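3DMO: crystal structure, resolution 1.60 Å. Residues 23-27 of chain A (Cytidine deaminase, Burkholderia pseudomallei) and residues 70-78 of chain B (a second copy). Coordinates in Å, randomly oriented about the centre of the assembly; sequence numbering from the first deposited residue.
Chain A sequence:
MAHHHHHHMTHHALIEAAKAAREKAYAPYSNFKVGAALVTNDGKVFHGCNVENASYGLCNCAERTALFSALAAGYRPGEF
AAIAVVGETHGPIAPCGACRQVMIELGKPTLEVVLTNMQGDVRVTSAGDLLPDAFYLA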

# COMPACT_ATOMS: atom_id res chain seq x y z
N GLU A 23 -13.95 -1.97 -18.41
CA GLU A 23 -14.13 -3.30 -19.00
C GLU A 23 -12.88 -4.18 -18.94
O GLU A 23 -12.97 -5.40 -19.00
CB GLU A 23 -14.62 -3.18 -20.45
CG GLU A 23 -16.05 -2.65 -20.58
CD GLU A 23 -17.06 -3.56 -19.91
OE1 GLU A 23 -17.67 -3.13 -18.90
OE2 GLU A 23 -17.25 -4.71 -20.38
N LYS A 24 -11.72 -3.54 -18.81
CA LYS A 24 -10.44 -4.24 -18.80
C LYS A 24 -9.92 -4.56 -17.39
O LYS A 24 -8.84 -5.11 -17.25
CB LYS A 24 -9.40 -3.42 -19.59
CG LYS A 24 -9.78 -3.32 -21.08
CD LYS A 24 -8.84 -2.45 -21.89
CE LYS A 24 -9.19 -0.96 -21.78
NZ LYS A 24 -8.10 -0.08 -22.35
N ALA A 25 -10.72 -4.24 -16.37
CA ALA A 25 -10.33 -4.50 -14.98
C ALA A 25 -9.96 -5.96 -14.73
O ALA A 25 -10.50 -6.87 -15.36
CB ALA A 25 -11.43 -4.08 -14.04
N TYR A 26 -9.00 -6.16 -13.84
CA TYR A 26 -8.68 -7.49 -13.34
C TYR A 26 -9.09 -7.49 -11.87
O TYR A 26 -8.33 -7.06 -11.00
CB TYR A 26 -7.18 -7.80 -13.52
CG TYR A 26 -6.74 -9.13 -12.94
CD1 TYR A 26 -7.15 -10.34 -13.51
CD2 TYR A 26 -5.91 -9.17 -11.81
CE1 TYR A 26 -6.73 -11.56 -12.95
CE2 TYR A 26 -5.49 -10.37 -11.26
CZ TYR A 26 -5.91 -11.56 -11.83
OH TYR A 26 -5.48 -12.74 -11.27
N ALA A 27 -10.32 -7.95 -11.62
CA ALA A 27 -10.88 -7.96 -10.27
C ALA A 27 -11.59 -9.29 -9.93
O ALA A 27 -12.77 -9.29 -9.58
CB ALA A 27 -11.83 -6.77 -10.07
N ALA B 70 -0.07 -2.46 -18.73
CA ALA B 70 -0.39 -3.53 -19.68
C ALA B 70 -1.78 -4.13 -19.43
O ALA B 70 -2.51 -4.41 -20.37
CB ALA B 70 0.67 -4.60 -19.62
N LEU B 71 -2.13 -4.31 -18.16
CA LEU B 71 -3.48 -4.77 -17.80
C LEU B 71 -4.54 -3.78 -18.26
O LEU B 71 -5.55 -4.17 -18.86
CB LEU B 71 -3.59 -5.00 -16.28
CG LEU B 71 -3.28 -6.40 -15.73
CD1 LEU B 71 -4.47 -7.34 -15.93
CD2 LEU B 71 -1.99 -7.02 -16.31
N ALA B 72 -4.28 -2.49 -18.03
CA ALA B 72 -5.20 -1.42 -18.41
C ALA B 72 -5.39 -1.35 -19.93
O ALA B 72 -6.42 -0.88 -20.40
CB ALA B 72 -4.74 -0.08 -17.86
N ALA B 73 -4.39 -1.81 -20.68
CA ALA B 73 -4.47 -1.86 -22.13
C ALA B 73 -5.25 -3.07 -22.63
O ALA B 73 -5.58 -3.16 -23.82
CB ALA B 73 -3.08 -1.83 -22.75
N GLY B 74 -5.54 -4.01 -21.73
CA GLY B 74 -6.34 -5.18 -22.09
C GLY B 74 -5.62 -6.51 -22.06
O GLY B 74 -6.24 -7.55 -22.32
N TYR B 75 -4.32 -6.50 -21.75
CA TYR B 75 -3.59 -7.75 -21.56
C TYR B 75 -4.00 -8.44 -20.27
O TYR B 75 -4.34 -7.77 -19.29
CB TYR B 75 -2.08 -7.52 -21.61
CG TYR B 75 -1.59 -7.26 -23.02
CD1 TYR B 75 -1.25 -8.32 -23.86
CD2 TYR B 75 -1.51 -5.96 -23.51
CE1 TYR B 75 -0.82 -8.09 -25.17
CE2 TYR B 75 -1.07 -5.72 -24.82
CZ TYR B 75 -0.74 -6.78 -25.64
OH TYR B 75 -0.31 -6.54 -26.92
N ARG B 76 -4.00 -9.77 -20.29
CA ARG B 76 -4.41 -10.58 -19.15
C ARG B 76 -3.20 -11.26 -18.53
O ARG B 76 -2.16 -11.37 -19.18
CB ARG B 76 -5.44 -11.63 -19.59
CG ARG B 76 -6.79 -11.10 -20.05
CD ARG B 76 -7.52 -10.33 -18.94
NE ARG B 76 -7.15 -8.92 -19.00
CZ ARG B 76 -7.65 -7.96 -18.24
NH1 ARG B 76 -8.57 -8.23 -17.32
NH2 ARG B 76 -7.22 -6.71 -18.41
N PRO B 77 -3.32 -11.72 -17.27
CA PRO B 77 -2.21 -12.46 -16.65
C PRO B 77 -1.73 -13.65 -17.50
O PRO B 77 -2.54 -14.35 -18.12
CB PRO B 77 -2.81 -12.95 -15.34
CG PRO B 77 -3.83 -11.93 -15.01
CD PRO B 77 -4.44 -11.57 -16.33
N GLY B 78 -0.42 -13.84 -17.56
CA GLY B 78 0.17 -14.93 -18.33
C GLY B 78 0.47 -14.59 -19.79
O GLY B 78 1.02 -15.41 -20.51

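Every hydrogen bond across this contact joins a charged side chain to a backbone carbonyl, and the traffic runs both ways: a lysine from one copy of cytidine deaminase and an arginine from the other each reach over to the partner's main chain. The example illustrates a general principle, that cationic side chains can bind a partner's main chain as well as acidic groups, since a backbone carbonyl is a good acceptor; no acidic side chain takes part across these two stretches.

Lys24(A) points its CA-to-CB bond toward chain B and runs over the turn that follows the helix, its CD lying 3.7 Å from Gly74(B) N, until NZ meets Ala72(B) O at 2.7 Å. Gly74(B) suits this place. Its positive phi belongs to a Schellman motif, closed by Gly74(B) N to Leu71(B) O (2.9 Å) and Tyr75(B) N to Ala70(B) O (3.1 Å), and a CB here would be jammed against the preceding carbonyl, so the backbone by itself calls for glycine; an ideal CB would be 3.6 Å from Lys24(A) CD, a contact distance rather than a clash.

Arg76(B) answers in the other direction. Its CA-to-CB bond points sideways, but the m, m, p side chain brings the guanidinium edge to two successive carbonyls: NH2 binds Lys24(A) O at 2.6 Å, and NH1 binds Ala25(A) O at 3.1 Å while adding a weak bond to Lys24(A) O, also 3.1 Å. Within its own chain, NE and NH2 of Arg76(B) also make weak bonds to Tyr75(B) O, at 3.1 and 3.2 Å.

Apolar packing completes the contact. Pro77(B) sets CG over one face of the Tyr26(A) ring, 4.0 Å from its centroid, a CH-pi arrangement suited to a compact proline ring on a flat aromatic surface. Leu71(B), buried, brings CD1 to 3.7 Å from Tyr26(A) CB. The two stretches bury 334 Å² between them, both sides summed.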